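Local coordinates for flagellar basal body rod modification protein (Helicobacter pylori 26695, PDB 4ZZF), which is probably required for assembly of the flagellar hook, perhaps as a scaffolding protein, and is represented here by a fragment containing its Ig-like domain, at residues Lys24-Ala37 with Leu59-Trp73. Numbering follows the deposited sequence.
Sequences KLSFSLFFDEKIDA and LKDYNGQKGYINFEW
Phe27 O accepts a hydrogen bond from Phe71 N at 2.7 Å, part of an antiparallel pairing running from Leu25-Trp73 to Phe31-Gly67. The pair of strands illustrates how a two-stranded ribbon gives each of its faces a separate character. On one face, CB of Phe71 sits over the Phe27 ring, 3.4 Å from CZ, while the two rings lie near parallel but slid apart. The Phe27 torsion (chi1 70°), with CG between the backbone N and the carbonyl carbon, turns its ring across to Phe71. Further along, Ile35 CD1 covers a face of the Phe31 ring, and Leu59 CD1 reaches Phe31 CZ at 3.6 Å. The other face is mixed: the edge of Phe30 stands on the face of Tyr68 with CD1 over the ring centre (centroids 4.8 Å), a T-shaped pair, and one water bridges Ser28 OG and Asn70 OD1. At the Leu25-Trp73 end, Lys24 NZ forms a salt bridge to Glu72 OE2 (3.1 Å), from above the carboxylate plane. Past the Phe31-Gly67 pair the two segments stay joined: Ile35 N donates to Gln65 O, Ile35 O accepts from Gly64 N of the type II turn Tyr62-Gln65, and Asn63 OD1 accepts from Ala37 N on a lone pair at 2.8 Å. In this strand pair of the Ig-like domain, the face bearing Phe27, Leu29 and Phe71 packs against strands 43-47 and 86-94; Tyr68 OH hydrogen-bonds to Glu112 O, in the chain following strand 104-107.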
loop_
_atom_site.group_PDB
_atom_site.type_symbol
_atom_site.label_atom_id
_atom_site.label_comp_id
_atom_site.label_asym_id
_atom_site.label_seq_id
_atom_site.Cartn_x
_atom_site.Cartn_y
_atom_site.Cartn_z
ATOM N N LYS A 24 29.810 -16.099 21.140
ATOM C CA LYS A 24 29.493 -14.725 20.761
ATOM C C LYS A 24 28.028 -14.581 20.379
ATOM O O LYS A 24 27.367 -15.544 19.983
ATOM C CB LYS A 24 30.367 -14.278 19.580
ATOM C CG LYS A 24 29.636 -14.417 18.235
ATOM C CD LYS A 24 30.375 -13.817 17.046
ATOM C CE LYS A 24 31.858 -14.163 17.032
ATOM N NZ LYS A 24 32.487 -13.760 15.734
ATOM N N LEU A 25 27.521 -13.366 20.486
ATOM C CA LEU A 25 26.164 -13.113 20.055
ATOM C C LEU A 25 26.152 -12.088 18.934
ATOM O O LEU A 25 26.550 -10.947 19.129
ATOM C CB LEU A 25 25.318 -12.632 21.223
ATOM C CG LEU A 25 23.890 -12.317 20.806
ATOM C CD1 LEU A 25 23.171 -13.600 20.382
ATOM C CD2 LEU A 25 23.188 -11.635 21.950
ATOM N N SER A 26 25.720 -12.507 17.755
ATOM C CA SER A 26 25.469 -11.571 16.674
ATOM C C SER A 26 24.078 -11.013 16.870
ATOM O O SER A 26 23.163 -11.755 17.235
ATOM C CB SER A 26 25.584 -12.247 15.304
ATOM O OG SER A 26 26.937 -12.526 15.002
ATOM N N PHE A 27 23.920 -9.712 16.651
ATOM C CA PHE A 27 22.598 -9.093 16.708
ATOM C C PHE A 27 22.561 -7.839 15.837
ATOM O O PHE A 27 23.594 -7.284 15.462
ATOM C CB PHE A 27 22.209 -8.757 18.155
ATOM C CG PHE A 27 23.004 -7.626 18.748
ATOM C CD1 PHE A 27 24.204 -7.870 19.395
ATOM C CD2 PHE A 27 22.559 -6.315 18.648
ATOM C CE1 PHE A 27 24.938 -6.828 19.934
ATOM C CE2 PHE A 27 23.290 -5.275 19.187
ATOM C CZ PHE A 27 24.473 -5.524 19.827
ATOM N N SER A 28 21.353 -7.394 15.531
ATOM C CA SER A 28 21.149 -6.280 14.623
ATOM C C SER A 28 20.244 -5.199 15.253
ATOM O O SER A 28 19.298 -5.503 15.997
ATOM C CB SER A 28 20.571 -6.816 13.309
ATOM O OG SER A 28 19.744 -5.871 12.670
ATOM N N LEU A 29 20.584 -3.937 14.992
ATOM C CA LEU A 29 19.805 -2.795 15.454
ATOM C C LEU A 29 19.440 -1.902 14.279
ATOM O O LEU A 29 20.255 -1.680 13.374
ATOM C CB LEU A 29 20.581 -1.979 16.491
ATOM C CG LEU A 29 20.767 -2.638 17.848
ATOM C CD1 LEU A 29 21.593 -1.726 18.759
ATOM C CD2 LEU A 29 19.426 -2.911 18.450
ATOM N N PHE A 30 18.228 -1.364 14.294
ATOM C CA PHE A 30 17.803 -0.502 13.205
ATOM C C PHE A 30 17.876 0.965 13.610
ATOM O O PHE A 30 17.246 1.368 14.597
ATOM C CB PHE A 30 16.387 -0.867 12.764
ATOM C CG PHE A 30 15.863 -0.027 11.637
ATOM C CD1 PHE A 30 16.116 -0.375 10.324
ATOM C CD2 PHE A 30 15.108 1.119 11.894
ATOM C CE1 PHE A 30 15.621 0.403 9.283
ATOM C CE2 PHE A 30 14.619 1.892 10.863
ATOM C CZ PHE A 30 14.874 1.530 9.552
ATOM N N PHE A 31 18.634 1.757 12.844
ATOM C CA PHE A 31 18.728 3.192 13.098
ATOM C C PHE A 31 17.928 3.987 12.062
ATOM O O PHE A 31 18.245 3.991 10.873
ATOM C CB PHE A 31 20.201 3.626 13.143
ATOM C CG PHE A 31 20.956 3.008 14.291
ATOM C CD1 PHE A 31 21.501 1.728 14.174
ATOM C CD2 PHE A 31 21.060 3.673 15.506
ATOM C CE1 PHE A 31 22.171 1.135 15.235
ATOM C CE2 PHE A 31 21.727 3.093 16.575
ATOM C CZ PHE A 31 22.285 1.811 16.443
ATOM N N ASP A 32 16.876 4.643 12.544
ATOM C CA ASP A 32 15.944 5.401 11.711
ATOM C C ASP A 32 16.580 6.603 11.014
ATOM O O ASP A 32 16.103 7.047 9.975
ATOM C CB ASP A 32 14.773 5.863 12.577
ATOM C CG ASP A 32 14.163 4.712 13.368
ATOM O OD1 ASP A 32 14.794 4.252 14.349
ATOM O OD2 ASP A 32 13.074 4.244 12.988
ATOM N N GLU A 33 17.649 7.113 11.619
ATOM C CA GLU A 33 18.421 8.247 11.119
ATOM C C GLU A 33 19.879 7.860 11.116
ATOM O O GLU A 33 20.283 7.031 11.942
ATOM C CB GLU A 33 18.265 9.482 12.011
ATOM C CG GLU A 33 16.970 10.211 11.941
ATOM C CD GLU A 33 17.004 11.441 12.825
ATOM O OE1 GLU A 33 18.120 11.806 13.289
ATOM O OE2 GLU A 33 15.927 12.033 13.074
ATOM N N LYS A 34 20.670 8.482 10.243
ATOM C CA LYS A 34 22.115 8.344 10.301
ATOM C C LYS A 34 22.642 8.693 11.683
ATOM O O LYS A 34 22.293 9.723 12.243
ATOM C CB LYS A 34 22.799 9.255 9.275
ATOM C CG LYS A 34 22.714 8.767 7.856
ATOM C CD LYS A 34 23.618 9.575 6.943
ATOM C CE LYS A 34 23.580 9.003 5.528
ATOM N NZ LYS A 34 24.599 9.620 4.620
ATOM N N ILE A 35 23.491 7.845 12.238
ATOM C CA ILE A 35 24.112 8.165 13.520
ATOM C C ILE A 35 25.026 9.385 13.380
ATOM O O ILE A 35 25.861 9.439 12.478
ATOM C CB ILE A 35 24.923 6.980 14.058
ATOM C CG1 ILE A 35 24.004 5.782 14.290
ATOM C CG2 ILE A 35 25.635 7.356 15.321
ATOM C CD1 ILE A 35 24.751 4.510 14.497
ATOM N N ASP A 36 24.861 10.369 14.256
ATOM C CA ASP A 36 25.789 11.485 14.297
ATOM C C ASP A 36 26.491 11.467 15.648
ATOM O O ASP A 36 25.871 11.763 16.650
ATOM C CB ASP A 36 25.061 12.808 14.079
ATOM C CG ASP A 36 26.013 14.017 14.061
ATOM O OD1 ASP A 36 27.204 13.892 14.462
ATOM O OD2 ASP A 36 25.558 15.113 13.652
ATOM N N ALA A 37 27.785 11.157 15.664
ATOM C CA ALA A 37 28.514 10.962 16.915
ATOM C C ALA A 37 28.912 12.273 17.617
ATOM O O ALA A 37 29.517 12.242 18.703
ATOM C CB ALA A 37 29.759 10.109 16.671
ATOM N N LEU A 59 28.835 3.683 20.281
ATOM C CA LEU A 59 28.444 3.740 18.873
ATOM C C LEU A 59 29.220 4.787 18.072
ATOM O O LEU A 59 29.063 4.890 16.846
ATOM C CB LEU A 59 26.944 4.008 18.761
ATOM C CG LEU A 59 26.056 2.789 18.994
ATOM C CD1 LEU A 59 24.604 3.163 18.865
ATOM C CD2 LEU A 59 26.396 1.692 17.990
ATOM N N LYS A 60 30.047 5.552 18.780
ATOM C CA LYS A 60 30.985 6.526 18.198
ATOM C C LYS A 60 31.505 6.161 16.798
ATOM O O LYS A 60 31.435 6.957 15.855
ATOM C CB LYS A 60 32.173 6.682 19.164
ATOM C CG LYS A 60 33.144 7.789 18.889
ATOM C CD LYS A 60 34.049 7.967 20.119
ATOM C CE LYS A 60 35.398 8.571 19.738
ATOM N NZ LYS A 60 36.306 8.699 20.916
ATOM N N ASP A 61 32.010 4.939 16.666
ATOM C CA ASP A 61 32.677 4.522 15.436
ATOM C C ASP A 61 31.713 4.297 14.285
ATOM O O ASP A 61 32.142 4.122 13.150
ATOM C CB ASP A 61 33.493 3.242 15.670
ATOM C CG ASP A 61 34.700 3.479 16.570
ATOM O OD1 ASP A 61 35.333 4.555 16.453
ATOM O OD2 ASP A 61 35.010 2.595 17.402
ATOM N N TYR A 62 30.415 4.304 14.565
ATOM C CA TYR A 62 29.446 4.016 13.516
ATOM C C TYR A 62 28.873 5.299 12.967
ATOM O O TYR A 62 27.820 5.302 12.316
ATOM C CB TYR A 62 28.342 3.090 14.044
ATOM C CG TYR A 62 28.869 1.714 14.374
ATOM C CD1 TYR A 62 29.453 1.454 15.608
ATOM C CD2 TYR A 62 28.820 0.685 13.438
ATOM C CE1 TYR A 62 29.960 0.203 15.917
ATOM C CE2 TYR A 62 29.319 -0.574 13.733
ATOM C CZ TYR A 62 29.888 -0.810 14.975
ATOM O OH TYR A 62 30.387 -2.053 15.287
ATOM N N ASN A 63 29.579 6.394 13.237
ATOM C CA ASN A 63 29.181 7.704 12.744
ATOM C C ASN A 63 28.883 7.644 11.263
ATOM O O ASN A 63 29.649 7.069 10.502
ATOM C CB ASN A 63 30.270 8.751 13.026
ATOM C CG ASN A 63 29.879 10.126 12.542
ATOM O OD1 ASN A 63 29.028 10.792 13.143
ATOM N ND2 ASN A 63 30.471 10.551 11.437
ATOM N N GLY A 64 27.739 8.182 10.857
ATOM C CA GLY A 64 27.387 8.197 9.447
ATOM C C GLY A 64 26.521 7.055 8.928
ATOM O O GLY A 64 25.973 7.151 7.827
ATOM N N GLN A 65 26.366 5.989 9.710
ATOM C CA GLN A 65 25.609 4.835 9.242
ATOM C C GLN A 65 24.154 4.896 9.673
ATOM O O GLN A 65 23.837 5.475 10.711
ATOM C CB GLN A 65 26.254 3.552 9.750
ATOM C CG GLN A 65 27.715 3.438 9.355
ATOM C CD GLN A 65 28.353 2.166 9.849
ATOM O OE1 GLN A 65 27.713 1.107 9.905
ATOM N NE2 GLN A 65 29.617 2.259 10.225
ATOM N N LYS A 66 23.274 4.297 8.871
ATOM C CA LYS A 66 21.844 4.221 9.181
ATOM C C LYS A 66 21.252 2.882 8.728
ATOM O O LYS A 66 21.915 2.108 8.040
ATOM C CB LYS A 66 21.075 5.367 8.522
ATOM C CG LYS A 66 20.932 5.240 7.013
ATOM C CD LYS A 66 20.150 6.431 6.425
ATOM C CE LYS A 66 18.678 6.360 6.815
ATOM N NZ LYS A 66 17.888 7.576 6.457
ATOM N N GLY A 67 20.001 2.618 9.100
ATOM C CA GLY A 67 19.368 1.358 8.746
ATOM C C GLY A 67 19.804 0.261 9.700
ATOM O O GLY A 67 20.118 0.534 10.859
ATOM N N TYR A 68 19.807 -0.979 9.217
ATOM C CA TYR A 68 20.226 -2.122 10.020
ATOM C C TYR A 68 21.744 -2.211 10.085
ATOM O O TYR A 68 22.416 -2.222 9.061
ATOM C CB TYR A 68 19.659 -3.423 9.453
ATOM C CG TYR A 68 18.166 -3.603 9.679
ATOM C CD1 TYR A 68 17.666 -3.932 10.933
ATOM C CD2 TYR A 68 17.267 -3.468 8.633
ATOM C CE1 TYR A 68 16.310 -4.107 11.141
ATOM C CE2 TYR A 68 15.919 -3.643 8.824
ATOM C CZ TYR A 68 15.441 -3.956 10.074
ATOM O OH TYR A 68 14.095 -4.108 10.248
ATOM N N ILE A 69 22.280 -2.280 11.295
ATOM C CA ILE A 69 23.713 -2.473 11.486
ATOM C C ILE A 69 23.930 -3.733 12.328
ATOM O O ILE A 69 23.218 -3.951 13.311
ATOM C CB ILE A 69 24.363 -1.243 12.162
ATOM C CG1 ILE A 69 24.068 0.021 11.353
ATOM C CG2 ILE A 69 25.880 -1.415 12.294
ATOM C CD1 ILE A 69 24.520 1.309 12.036
ATOM N N ASN A 70 24.893 -4.570 11.945
ATOM C CA ASN A 70 25.157 -5.801 12.697
ATOM C C ASN A 70 26.263 -5.623 13.721
ATOM O O ASN A 70 27.283 -5.003 13.456
ATOM C CB ASN A 70 25.510 -6.950 11.760
ATOM C CG ASN A 70 24.462 -7.158 10.703
ATOM O OD1 ASN A 70 23.305 -7.441 11.009
ATOM N ND2 ASN A 70 24.850 -7.003 9.451
ATOM N N PHE A 71 26.034 -6.163 14.905
ATOM C CA PHE A 71 26.982 -6.039 15.993
ATOM C C PHE A 71 27.291 -7.409 16.567
ATOM O O PHE A 71 26.590 -8.382 16.278
ATOM C CB PHE A 71 26.435 -5.133 17.092
ATOM C CG PHE A 71 26.080 -3.741 16.626
ATOM C CD1 PHE A 71 27.029 -2.733 16.632
ATOM C CD2 PHE A 71 24.790 -3.446 16.203
ATOM C CE1 PHE A 71 26.697 -1.452 16.226
ATOM C CE2 PHE A 71 24.450 -2.171 15.791
ATOM C CZ PHE A 71 25.406 -1.172 15.799
ATOM N N GLU A 72 28.348 -7.482 17.372
ATOM C CA GLU A 72 28.653 -8.700 18.104
ATOM C C GLU A 72 28.919 -8.343 19.552
ATOM O O GLU A 72 29.428 -7.264 19.856
ATOM C CB GLU A 72 29.850 -9.436 17.493
ATOM C CG GLU A 72 29.536 -10.106 16.153
ATOM C CD GLU A 72 30.737 -10.796 15.503
ATOM O OE1 GLU A 72 31.895 -10.488 15.868
ATOM O OE2 GLU A 72 30.507 -11.654 14.617
ATOM N N TRP A 73 28.538 -9.247 20.438
ATOM C CA TRP A 73 28.820 -9.118 21.853
ATOM C C TRP A 73 29.479 -10.408 22.334
ATOM O O TRP A 73 28.947 -11.494 22.076
ATOM C CB TRP A 73 27.537 -8.853 22.615
ATOM C CG TRP A 73 27.688 -8.853 24.093
ATOM C CD1 TRP A 73 28.701 -8.306 24.813
ATOM C CD2 TRP A 73 26.786 -9.443 25.032
ATOM N NE1 TRP A 73 28.476 -8.504 26.155
ATOM C CE2 TRP A 73 27.311 -9.193 26.314
ATOM C CE3 TRP A 73 25.588 -10.142 24.920
ATOM C CZ2 TRP A 73 26.676 -9.637 27.470
ATOM C CZ3 TRP A 73 24.957 -10.567 26.069
ATOM C CH2 TRP A 73 25.505 -10.316 27.328
HETATM O O HOH W 1 20.609 -6.890 10.153
#